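Side-chain contacts in Amy13K (Eubacterium rectale DSM 17629, PDB 6B3P), which binds starch-type glucans such as maltoheptaose through two family 26 carbohydrate-binding modules of a surface-anchored alpha-amylase: residues D2-Y7 with V182-T187; A83-W86 with S92-K95; I141-N144 with W150-V153. All blocks are in the same frame, centred on the assembly; numbering follows the deposited sequence.

Interaction 1 of 3, residues D2-Y7 with V182-T187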
ATOM      1  N   ASP A   2       3.817  -9.773  -0.413  1.00 27.82           N
ATOM      2  CA  ASP A   2       3.731  -8.397   0.057  1.00 29.52           C
ATOM      3  C   ASP A   2       4.012  -8.322   1.550  1.00 28.58           C
ATOM      4  O   ASP A   2       3.273  -8.873   2.366  1.00 25.88           O
ATOM      5  CB  ASP A   2       2.358  -7.801  -0.252  1.00 33.39           C
ATOM      6  CG  ASP A   2       1.972  -7.960  -1.707  1.00 49.85           C
ATOM      7  OD1 ASP A   2       2.388  -7.114  -2.524  1.00 40.23           O
ATOM      8  OD2 ASP A   2       1.258  -8.931  -2.035  1.00 60.31           O
ATOM      9  N   LEU A   3       5.094  -7.629   1.889  1.00 24.90           N
ATOM     10  CA  LEU A   3       5.482  -7.404   3.273  1.00 26.68           C
ATOM     11  C   LEU A   3       5.170  -5.969   3.660  1.00 26.52           C
ATOM     12  O   LEU A   3       5.395  -5.043   2.881  1.00 24.57           O
ATOM     13  CB  LEU A   3       6.972  -7.690   3.476  1.00 26.75           C
ATOM     14  CG  LEU A   3       7.543  -7.386   4.865  1.00 26.46           C
ATOM     15  CD1 LEU A   3       6.995  -8.352   5.896  1.00 23.05           C
ATOM     16  CD2 LEU A   3       9.058  -7.440   4.832  1.00 34.01           C
ATOM     17  N   THR A   4       4.638  -5.798   4.864  1.00 24.11           N
ATOM     18  CA  THR A   4       4.440  -4.475   5.438  1.00 25.13           C
ATOM     19  C   THR A   4       4.905  -4.509   6.883  1.00 26.25           C
ATOM     20  O   THR A   4       4.545  -5.412   7.633  1.00 23.65           O
ATOM     21  CB  THR A   4       2.966  -4.027   5.372  1.00 23.52           C
ATOM     22  OG1 THR A   4       2.511  -4.078   4.014  1.00 34.50           O
ATOM     23  CG2 THR A   4       2.803  -2.606   5.908  1.00 25.92           C
ATOM     24  N   ILE A   5       5.722  -3.532   7.263  1.00 26.83           N
ATOM     25  CA  ILE A   5       6.185  -3.416   8.638  1.00 23.32           C
ATOM     26  C   ILE A   5       5.878  -2.028   9.173  1.00 24.78           C
ATOM     27  O   ILE A   5       6.282  -1.027   8.583  1.00 23.76           O
ATOM     28  CB  ILE A   5       7.697  -3.688   8.759  1.00 23.80           C
ATOM     29  CG1 ILE A   5       8.017  -5.110   8.295  1.00 25.37           C
ATOM     30  CG2 ILE A   5       8.156  -3.498  10.205  1.00 26.36           C
ATOM     31  CD1 ILE A   5       9.503  -5.402   8.166  1.00 27.95           C
ATOM     32  N   ASN A   6       5.157  -1.985  10.289  1.00 24.01           N
ATOM     33  CA  ASN A   6       4.894  -0.744  10.998  1.00 24.34           C
ATOM     34  C   ASN A   6       5.670  -0.744  12.306  1.00 25.41           C
ATOM     35  O   ASN A   6       5.659  -1.732  13.040  1.00 24.57           O
ATOM     36  CB  ASN A   6       3.398  -0.571  11.265  1.00 25.29           C
ATOM     37  CG  ASN A   6       2.552  -0.871  10.045  1.00 23.90           C
ATOM     38  OD1 ASN A   6       2.419  -0.039   9.149  1.00 24.20           O
ATOM     39  ND2 ASN A   6       1.965  -2.064  10.011  1.00 25.07           N
ATOM     40  N   TYR A   7       6.346   0.366  12.585  1.00 20.74           N
ATOM     41  CA  TYR A   7       7.209   0.485  13.754  1.00 21.54           C
ATOM     42  C   TYR A   7       6.899   1.773  14.509  1.00 22.47           C
ATOM     43  O   TYR A   7       6.985   2.870  13.954  1.00 24.94           O
ATOM     44  CB  TYR A   7       8.679   0.438  13.316  1.00 22.49           C
ATOM     45  CG  TYR A   7       9.695   0.760  14.390  1.00 25.13           C
ATOM     46  CD1 TYR A   7       9.562   0.265  15.684  1.00 22.88           C
ATOM     47  CD2 TYR A   7      10.806   1.541  14.096  1.00 21.13           C
ATOM     48  CE1 TYR A   7      10.503   0.557  16.659  1.00 22.55           C
ATOM     49  CE2 TYR A   7      11.748   1.835  15.058  1.00 24.70           C
ATOM     50  CZ  TYR A   7      11.594   1.342  16.337  1.00 26.85           C
ATOM     51  OH  TYR A   7      12.536   1.644  17.287  1.00 25.98           O
ATOM     52  N   VAL A 182      -6.463  -6.497  -0.974  1.00 31.81           N
ATOM     53  CA  VAL A 182      -5.983  -5.735   0.174  1.00 24.15           C
ATOM     54  C   VAL A 182      -5.002  -6.598   0.962  1.00 25.63           C
ATOM     55  O   VAL A 182      -5.391  -7.584   1.586  1.00 32.53           O
ATOM     56  CB  VAL A 182      -7.147  -5.274   1.082  1.00 26.90           C
ATOM     57  CG1 VAL A 182      -6.625  -4.445   2.249  1.00 31.68           C
ATOM     58  CG2 VAL A 182      -8.164  -4.471   0.271  1.00 29.16           C
ATOM     59  N   THR A 183      -3.728  -6.215   0.921  1.00 24.30           N
ATOM     60  CA  THR A 183      -2.649  -7.007   1.506  1.00 26.37           C
ATOM     61  C   THR A 183      -2.107  -6.389   2.792  1.00 27.96           C
ATOM     62  O   THR A 183      -1.225  -6.956   3.435  1.00 27.03           O
ATOM     63  CB  THR A 183      -1.489  -7.172   0.506  1.00 25.78           C
ATOM     64  OG1 THR A 183      -1.065  -5.881   0.046  1.00 29.76           O
ATOM     65  CG2 THR A 183      -1.930  -8.015  -0.685  1.00 35.35           C
ATOM     66  N   SER A 184      -2.634  -5.227   3.167  1.00 26.75           N
ATOM     67  CA  SER A 184      -2.194  -4.544   4.378  1.00 24.30           C
ATOM     68  C   SER A 184      -3.118  -3.375   4.693  1.00 30.82           C
ATOM     69  O   SER A 184      -4.028  -3.071   3.923  1.00 26.72           O
ATOM     70  CB  SER A 184      -0.760  -4.043   4.222  1.00 27.52           C
ATOM     71  OG  SER A 184      -0.721  -2.847   3.465  1.00 28.91           O
ATOM     72  N   THR A 185      -2.872  -2.717   5.823  1.00 25.90           N
ATOM     73  CA  THR A 185      -3.676  -1.571   6.238  1.00 25.72           C
ATOM     74  C   THR A 185      -3.387  -0.318   5.408  1.00 24.64           C
ATOM     75  O   THR A 185      -4.087   0.688   5.531  1.00 27.81           O
ATOM     76  CB  THR A 185      -3.445  -1.240   7.726  1.00 27.61           C
ATOM     77  OG1 THR A 185      -2.041  -1.085   7.973  1.00 25.71           O
ATOM     78  CG2 THR A 185      -3.989  -2.346   8.614  1.00 23.64           C
ATOM     79  N   SER A 186      -2.353  -0.376   4.574  1.00 24.30           N
ATOM     80  CA  SER A 186      -1.992   0.752   3.716  1.00 28.25           C
ATOM     81  C   SER A 186      -1.612   0.274   2.315  1.00 32.32           C
ATOM     82  O   SER A 186      -0.532   0.580   1.809  1.00 28.46           O
ATOM     83  CB  SER A 186      -0.844   1.549   4.336  1.00 32.49           C
ATOM     84  OG  SER A 186       0.288   0.724   4.551  1.00 28.69           O
ATOM     85  N   THR A 187      -2.516  -0.476   1.693  1.00 29.80           N
ATOM     86  CA  THR A 187      -2.296  -1.001   0.351  1.00 30.41           C
ATOM     87  C   THR A 187      -2.360   0.123  -0.678  1.00 29.00           C
ATOM     88  O   THR A 187      -3.260   0.962  -0.637  1.00 27.22           O
ATOM     89  CB  THR A 187      -3.336  -2.080  -0.006  1.00 28.88           C
ATOM     90  OG1 THR A 187      -3.268  -3.146   0.947  1.00 27.88           O
ATOM     91  CG2 THR A 187      -3.097  -2.641  -1.409  1.00 32.62           C
TER
HETATM   92  O   HOH W   1      -0.236  -5.179  -2.802  1.00 45.42           O
HETATM   93  O   HOH W   2       1.621  -6.623   3.536  1.00 28.34           O
HETATM   94  O   HOH W   3       0.131   0.503   7.273  1.00 27.11           O
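The D2 carboxylate has the T183 methyl over one of its faces, with CG2 nearest to OD2 at 3.6 Å, and the two side chains cross at about a right angle. Water 1 lies off the same face. It stands 3.0 Å from T183 OG1 but gives D2 OD1 only a weak bond of 3.3 Å. The stronger polar partner of this carboxylate is K202, which forms a salt bridge with OD2. The other flat group, the N6 amide, meets the loop through water: OD1 accepts from water 3, which also donates to T185 OG1 and lies 2.7 Å from S186 OG. T46 is a second partner of N6 OD1. Between these two groups T4 makes the tightest direct approach, its OG1 only 3.3 Å from S184 CB. With OG1 opposite its carbonyl carbon (chi1 -56°), T4 turns the hydroxyl to S184. Water 2, 2.7 Å from T4 OG1, carries the contact on to the carbonyl oxygen of T183. No hydrogen bond runs directly between 2-7 and 182-187; the waters bridge them, and E84 OE2, bonded to both N6 ND2 and T185 OG1, is a further link.

Bonds within the loop brace it. T187 OG1 accepts from T183 N at 3.1 Å and donates to S184 O from above the carbonyl plane, while S184 OG accepts from S186 N in an ST turn. S186 OG is also bonded to H48.

Strand 2-8 lies inside its sheet, between 44-50 and 82-87, and offers D2, T4 and N6 to the loop that joins strands 178-180 and 188-192. S184 bridges the neighbours too, resting on H48 of 44-50 and E84 of 82-87, and thus docks the second half of the chain on the first.

Interaction 2 of 3, residues A83-W86 with S92-K95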
ATOM      1  N   ALA A  83       2.154 -10.610   4.535  1.00 26.34           N
ATOM      2  CA  ALA A  83       2.417 -10.474   5.964  1.00 25.18           C
ATOM      3  C   ALA A  83       2.517  -9.007   6.365  1.00 25.12           C
ATOM      4  O   ALA A  83       3.249  -8.239   5.741  1.00 30.41           O
ATOM      5  CB  ALA A  83       3.695 -11.211   6.342  1.00 25.21           C
ATOM      6  N   GLU A  84       1.765  -8.622   7.393  1.00 22.43           N
ATOM      7  CA  GLU A  84       1.902  -7.297   7.988  1.00 21.21           C
ATOM      8  C   GLU A  84       2.296  -7.417   9.452  1.00 22.50           C
ATOM      9  O   GLU A  84       1.674  -8.165  10.209  1.00 23.42           O
ATOM     10  CB  GLU A  84       0.612  -6.487   7.864  1.00 21.97           C
ATOM     11  CG  GLU A  84       0.760  -5.076   8.417  1.00 24.23           C
ATOM     12  CD  GLU A  84      -0.382  -4.153   8.038  1.00 27.60           C
ATOM     13  OE1 GLU A  84      -1.426  -4.643   7.560  1.00 27.22           O
ATOM     14  OE2 GLU A  84      -0.231  -2.926   8.222  1.00 26.36           O
ATOM     15  N   TYR A  85       3.327  -6.671   9.840  1.00 23.23           N
ATOM     16  CA  TYR A  85       3.832  -6.689  11.207  1.00 22.12           C
ATOM     17  C   TYR A  85       3.698  -5.319  11.859  1.00 21.86           C
ATOM     18  O   TYR A  85       3.791  -4.288  11.193  1.00 21.40           O
ATOM     19  CB  TYR A  85       5.300  -7.123  11.238  1.00 22.73           C
ATOM     20  CG  TYR A  85       5.542  -8.562  10.848  1.00 23.16           C
ATOM     21  CD1 TYR A  85       5.450  -9.582  11.785  1.00 23.52           C
ATOM     22  CD2 TYR A  85       5.878  -8.900   9.544  1.00 24.14           C
ATOM     23  CE1 TYR A  85       5.676 -10.898  11.431  1.00 26.66           C
ATOM     24  CE2 TYR A  85       6.106 -10.211   9.181  1.00 26.58           C
ATOM     25  CZ  TYR A  85       6.005 -11.207  10.128  1.00 29.14           C
ATOM     26  OH  TYR A  85       6.233 -12.517   9.769  1.00 25.71           O
ATOM     27  N   TRP A  86       3.474  -5.326  13.169  1.00 22.59           N
ATOM     28  CA  TRP A  86       3.543  -4.120  13.985  1.00 23.98           C
ATOM     29  C   TRP A  86       4.591  -4.318  15.071  1.00 23.24           C
ATOM     30  O   TRP A  86       4.546  -5.313  15.794  1.00 23.40           O
ATOM     31  CB  TRP A  86       2.189  -3.800  14.620  1.00 21.82           C
ATOM     32  CG  TRP A  86       1.143  -3.340  13.647  1.00 22.78           C
ATOM     33  CD1 TRP A  86       0.795  -2.051  13.364  1.00 22.10           C
ATOM     34  CD2 TRP A  86       0.304  -4.168  12.831  1.00 21.76           C
ATOM     35  NE1 TRP A  86      -0.205  -2.026  12.425  1.00 25.72           N
ATOM     36  CE2 TRP A  86      -0.524  -3.311  12.080  1.00 19.66           C
ATOM     37  CE3 TRP A  86       0.176  -5.549  12.664  1.00 23.52           C
ATOM     38  CZ2 TRP A  86      -1.468  -3.792  11.175  1.00 25.85           C
ATOM     39  CZ3 TRP A  86      -0.763  -6.024  11.763  1.00 29.38           C
ATOM     40  CH2 TRP A  86      -1.572  -5.147  11.031  1.00 24.21           C
ATOM     41  N   SER A  92       4.579  -8.124  16.515  1.00 22.92           N
ATOM     42  CA  SER A  92       3.183  -8.544  16.520  1.00 24.21           C
ATOM     43  C   SER A  92       2.644  -8.646  15.099  1.00 23.70           C
ATOM     44  O   SER A  92       3.100  -7.932  14.208  1.00 22.10           O
ATOM     45  CB  SER A  92       2.332  -7.561  17.327  1.00 26.39           C
ATOM     46  OG  SER A  92       0.957  -7.898  17.251  1.00 24.79           O
ATOM     47  N   GLU A  93       1.672  -9.534  14.897  1.00 21.22           N
ATOM     48  CA  GLU A  93       0.946  -9.636  13.631  1.00 25.59           C
ATOM     49  C   GLU A  93      -0.521  -9.268  13.830  1.00 25.99           C
ATOM     50  O   GLU A  93      -1.357  -9.482  12.949  1.00 24.73           O
ATOM     51  CB  GLU A  93       1.064 -11.047  13.053  1.00 25.54           C
ATOM     52  CG  GLU A  93       2.448 -11.370  12.536  1.00 30.88           C
ATOM     53  CD  GLU A  93       2.579 -12.811  12.087  1.00 35.49           C
ATOM     54  OE1 GLU A  93       1.644 -13.325  11.440  1.00 38.14           O
ATOM     55  OE2 GLU A  93       3.619 -13.428  12.388  1.00 31.71           O
ATOM     56  N   THR A  94      -0.820  -8.704  14.996  1.00 26.28           N
ATOM     57  CA  THR A  94      -2.181  -8.325  15.354  1.00 27.72           C
ATOM     58  C   THR A  94      -2.385  -6.827  15.145  1.00 24.93           C
ATOM     59  O   THR A  94      -1.700  -6.005  15.757  1.00 29.53           O
ATOM     60  CB  THR A  94      -2.495  -8.693  16.819  1.00 30.34           C
ATOM     61  OG1 THR A  94      -2.232 -10.085  17.031  1.00 32.46           O
ATOM     62  CG2 THR A  94      -3.951  -8.397  17.156  1.00 32.26           C
ATOM     63  N   LYS A  95      -3.328  -6.479  14.275  1.00 23.70           N
ATOM     64  CA  LYS A  95      -3.632  -5.081  13.986  1.00 24.43           C
ATOM     65  C   LYS A  95      -4.116  -4.360  15.242  1.00 27.26           C
ATOM     66  O   LYS A  95      -4.992  -4.866  15.940  1.00 27.85           O
ATOM     67  CB  LYS A  95      -4.697  -4.982  12.889  1.00 28.85           C
ATOM     68  CG  LYS A  95      -5.059  -3.556  12.481  1.00 24.51           C
ATOM     69  CD  LYS A  95      -6.292  -3.512  11.580  1.00 29.66           C
ATOM     70  CE  LYS A  95      -7.578  -3.828  12.340  1.00 32.44           C
ATOM     71  NZ  LYS A  95      -7.939  -2.771  13.327  1.00 29.61           N
TER
HETATM   72  O   HOH W   4      -0.792  -9.495  10.102  1.00 29.10           O
HETATM   73  O   HOH W   5       0.532 -11.401   8.946  1.00 49.04           O
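W86 and S92 exchange both backbone bonds of an antiparallel hydrogen-bonded pair. W86 N gives S92 O a nearly straight bond of 2.8 Å (168°), and S92 N returns one of 2.9 Å to W86 O. The S92 carbonyl oxygen also receives the CA-H of Y85, a weaker CA-H...O contact. Beyond this pair no further direct backbone bond forms, and water links the segments: water 4 donates to E84 O and, at 2.9 Å, to E93 O. Water 5 joins E84 N to E93 OE1 by weak bonds only. S92 OG stands anti to its own N (chi1 175°), beside the carbonyl carbon, where it accepts from T94 N in an ST turn that bends the chain back over W86.

The indole is clasped from both faces. K95 CA makes a CH-pi contact 3.7 Å from the centroid of the W86 six-membered ring, with K95 CB close to CH2, while E84 CG covers the opposite face; E93 O sits at the ring edge. The K95 chain then bends away, and NZ is bonded to W99 O. E84 sends its carboxylate in another direction, to N6 and T185. Y85 and E93 run side by side, E93 CG lying 3.4 Å from Y85 CE1 with the carboxylate plane turned 75° from the ring.

Strand 82-87 pairs in parallel with 2-8 on one flank and takes the short strand 91-92 as the sheet's last strand on the other. W86 also meets W99, in the loop before strand 101-108, edge-to-face, and W44 of strand 44-50 at a steep angle, tying this sheet edge to both.

Interaction 3 of 3, residues I141-N144 with W150-V153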
ATOM      1  N   ILE A 141     -13.596  11.802  -8.688  1.00 41.60           N
ATOM      2  CA  ILE A 141     -12.351  11.860  -7.928  1.00 49.42           C
ATOM      3  C   ILE A 141     -11.461  13.009  -8.392  1.00 55.05           C
ATOM      4  O   ILE A 141     -11.522  13.429  -9.548  1.00 54.57           O
ATOM      5  CB  ILE A 141     -11.577  10.532  -8.039  1.00 42.11           C
ATOM      6  CG1 ILE A 141     -11.247  10.216  -9.503  1.00 44.83           C
ATOM      7  CG2 ILE A 141     -12.395   9.409  -7.408  1.00 41.60           C
ATOM      8  CD1 ILE A 141     -10.389   8.976  -9.689  1.00 43.63           C
ATOM      9  N   SER A 142     -10.634  13.510  -7.479  1.00 56.40           N
ATOM     10  CA  SER A 142      -9.783  14.661  -7.756  1.00 52.47           C
ATOM     11  C   SER A 142      -8.464  14.247  -8.400  1.00 57.78           C
ATOM     12  O   SER A 142      -8.107  13.069  -8.408  1.00 59.82           O
ATOM     13  CB  SER A 142      -9.508  15.432  -6.465  1.00 53.70           C
ATOM     14  OG  SER A 142     -10.714  15.673  -5.758  1.00 66.63           O
ATOM     15  N   ALA A 143      -7.745  15.228  -8.936  1.00 61.33           N
ATOM     16  CA  ALA A 143      -6.452  14.983  -9.563  1.00 63.14           C
ATOM     17  C   ALA A 143      -5.330  15.048  -8.535  1.00 64.22           C
ATOM     18  O   ALA A 143      -5.415  15.783  -7.552  1.00 61.78           O
ATOM     19  CB  ALA A 143      -6.203  15.987 -10.678  1.00 59.59           C
ATOM     20  N   ASN A 144      -4.280  14.267  -8.769  1.00 63.48           N
ATOM     21  CA  ASN A 144      -3.094  14.294  -7.922  1.00 68.54           C
ATOM     22  C   ASN A 144      -2.259  15.537  -8.216  1.00 71.08           C
ATOM     23  O   ASN A 144      -1.753  15.705  -9.326  1.00 68.23           O
ATOM     24  CB  ASN A 144      -2.261  13.028  -8.133  1.00 67.48           C
ATOM     25  CG  ASN A 144      -1.109  12.916  -7.156  1.00 67.62           C
ATOM     26  OD1 ASN A 144      -0.099  13.608  -7.287  1.00 73.90           O
ATOM     27  ND2 ASN A 144      -1.249  12.031  -6.175  1.00 59.28           N
ATOM     28  N   TRP A 150      -2.425  12.026 -13.217  1.00 68.29           N
ATOM     29  CA  TRP A 150      -2.893  10.997 -12.295  1.00 59.87           C
ATOM     30  C   TRP A 150      -4.069  11.486 -11.459  1.00 55.99           C
ATOM     31  O   TRP A 150      -4.165  12.671 -11.138  1.00 57.31           O
ATOM     32  CB  TRP A 150      -1.761  10.549 -11.370  1.00 54.03           C
ATOM     33  CG  TRP A 150      -0.678   9.777 -12.058  1.00 49.91           C
ATOM     34  CD1 TRP A 150       0.447  10.283 -12.638  1.00 53.21           C
ATOM     35  CD2 TRP A 150      -0.614   8.356 -12.231  1.00 46.31           C
ATOM     36  NE1 TRP A 150       1.209   9.267 -13.163  1.00 52.05           N
ATOM     37  CE2 TRP A 150       0.578   8.073 -12.926  1.00 44.79           C
ATOM     38  CE3 TRP A 150      -1.449   7.295 -11.867  1.00 39.38           C
ATOM     39  CZ2 TRP A 150       0.956   6.777 -13.265  1.00 46.65           C
ATOM     40  CZ3 TRP A 150      -1.072   6.008 -12.205  1.00 42.68           C
ATOM     41  CH2 TRP A 150       0.120   5.760 -12.896  1.00 44.50           C
ATOM     42  N   TYR A 151      -4.961  10.560 -11.114  1.00 56.14           N
ATOM     43  CA  TYR A 151      -6.065  10.837 -10.204  1.00 53.97           C
ATOM     44  C   TYR A 151      -6.054   9.806  -9.085  1.00 47.00           C
ATOM     45  O   TYR A 151      -5.592   8.681  -9.277  1.00 44.26           O
ATOM     46  CB  TYR A 151      -7.404  10.819 -10.940  1.00 53.78           C
ATOM     47  CG  TYR A 151      -7.573  11.953 -11.925  1.00 58.62           C
ATOM     48  CD1 TYR A 151      -6.894  11.953 -13.136  1.00 54.81           C
ATOM     49  CD2 TYR A 151      -8.416  13.021 -11.647  1.00 57.49           C
ATOM     50  CE1 TYR A 151      -7.043  12.986 -14.040  1.00 57.55           C
ATOM     51  CE2 TYR A 151      -8.574  14.060 -12.546  1.00 63.09           C
ATOM     52  CZ  TYR A 151      -7.884  14.036 -13.740  1.00 63.32           C
ATOM     53  OH  TYR A 151      -8.039  15.067 -14.636  1.00 66.52           O
ATOM     54  N   ASP A 152      -6.569  10.191  -7.923  1.00 44.95           N
ATOM     55  CA  ASP A 152      -6.511   9.343  -6.739  1.00 44.60           C
ATOM     56  C   ASP A 152      -7.894   9.009  -6.196  1.00 44.44           C
ATOM     57  O   ASP A 152      -8.813   9.825  -6.261  1.00 43.43           O
ATOM     58  CB  ASP A 152      -5.694  10.023  -5.638  1.00 44.67           C
ATOM     59  CG  ASP A 152      -4.350  10.518  -6.128  1.00 53.77           C
ATOM     60  OD1 ASP A 152      -3.699   9.801  -6.917  1.00 54.26           O
ATOM     61  OD2 ASP A 152      -3.947  11.629  -5.725  1.00 64.24           O
ATOM     62  N   VAL A 153      -8.025   7.797  -5.666  1.00 42.40           N
ATOM     63  CA  VAL A 153      -9.192   7.417  -4.885  1.00 35.99           C
ATOM     64  C   VAL A 153      -8.715   6.611  -3.682  1.00 37.99           C
ATOM     65  O   VAL A 153      -7.769   5.826  -3.782  1.00 35.27           O
ATOM     66  CB  VAL A 153     -10.213   6.603  -5.712  1.00 34.28           C
ATOM     67  CG1 VAL A 153      -9.631   5.259  -6.128  1.00 32.04           C
ATOM     68  CG2 VAL A 153     -11.509   6.416  -4.929  1.00 33.90           C
TER
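A143 lays its methyl over one face of the Y151 ring, with CB 4.0 Å from the centroid in a CH-pi contact, while I141 O comes to the ring edge. I141 crosses Y151 and V153 at a slant: CD1 touches Y151 CB at 3.7 Å and CG2 meets V153 CB. Two backbone bonds knit the segments around the single A143-Y151 bridge. N144 N donates to W150 O at 2.9 Å, and the D152 N to S142 O bond, longer at 3.3 Å, points almost straight at the oxygen. With CG anti to its N (chi1 -173°), N144 brings ND2 to the syn lone pair of D152 OD2 at 2.8 Å, the amide and carboxylate planes nearly perpendicular. OD1 takes a weaker bond from the same ND2 and is hydrogen-bonded to H106. An alanine in place of D152 is likely to leave both the N144 amide and the H106 imidazole without this shared partner. The contact thus ties the end of strand 139-141, paired with 116-121, to edge strand 150-157 of the other sheet, paired with 101-108; I141 and V153 both pack on F167 of strand 163-168.

In the fold
Interactions 1 and 2 lie side by side, centres 8 Å apart, and touch: strands 2-8 and 82-87 are neighbours in the same mixed sheet of the first half of the chain. Interaction 3 stands apart in the second half, about 22 Å from interaction 1 and 30 Å from interaction 2 between centres, with the chain's centre between it and interaction 2. Along the sequence 2-7 comes first, then the local contact of 83-86 with 92-95, the local loop closure 141-153, and last 182-187, so interaction 1 spans both others. The two short-range contacts shape one module each, whereas interaction 1 joins the two halves, each of which carries a glycan site.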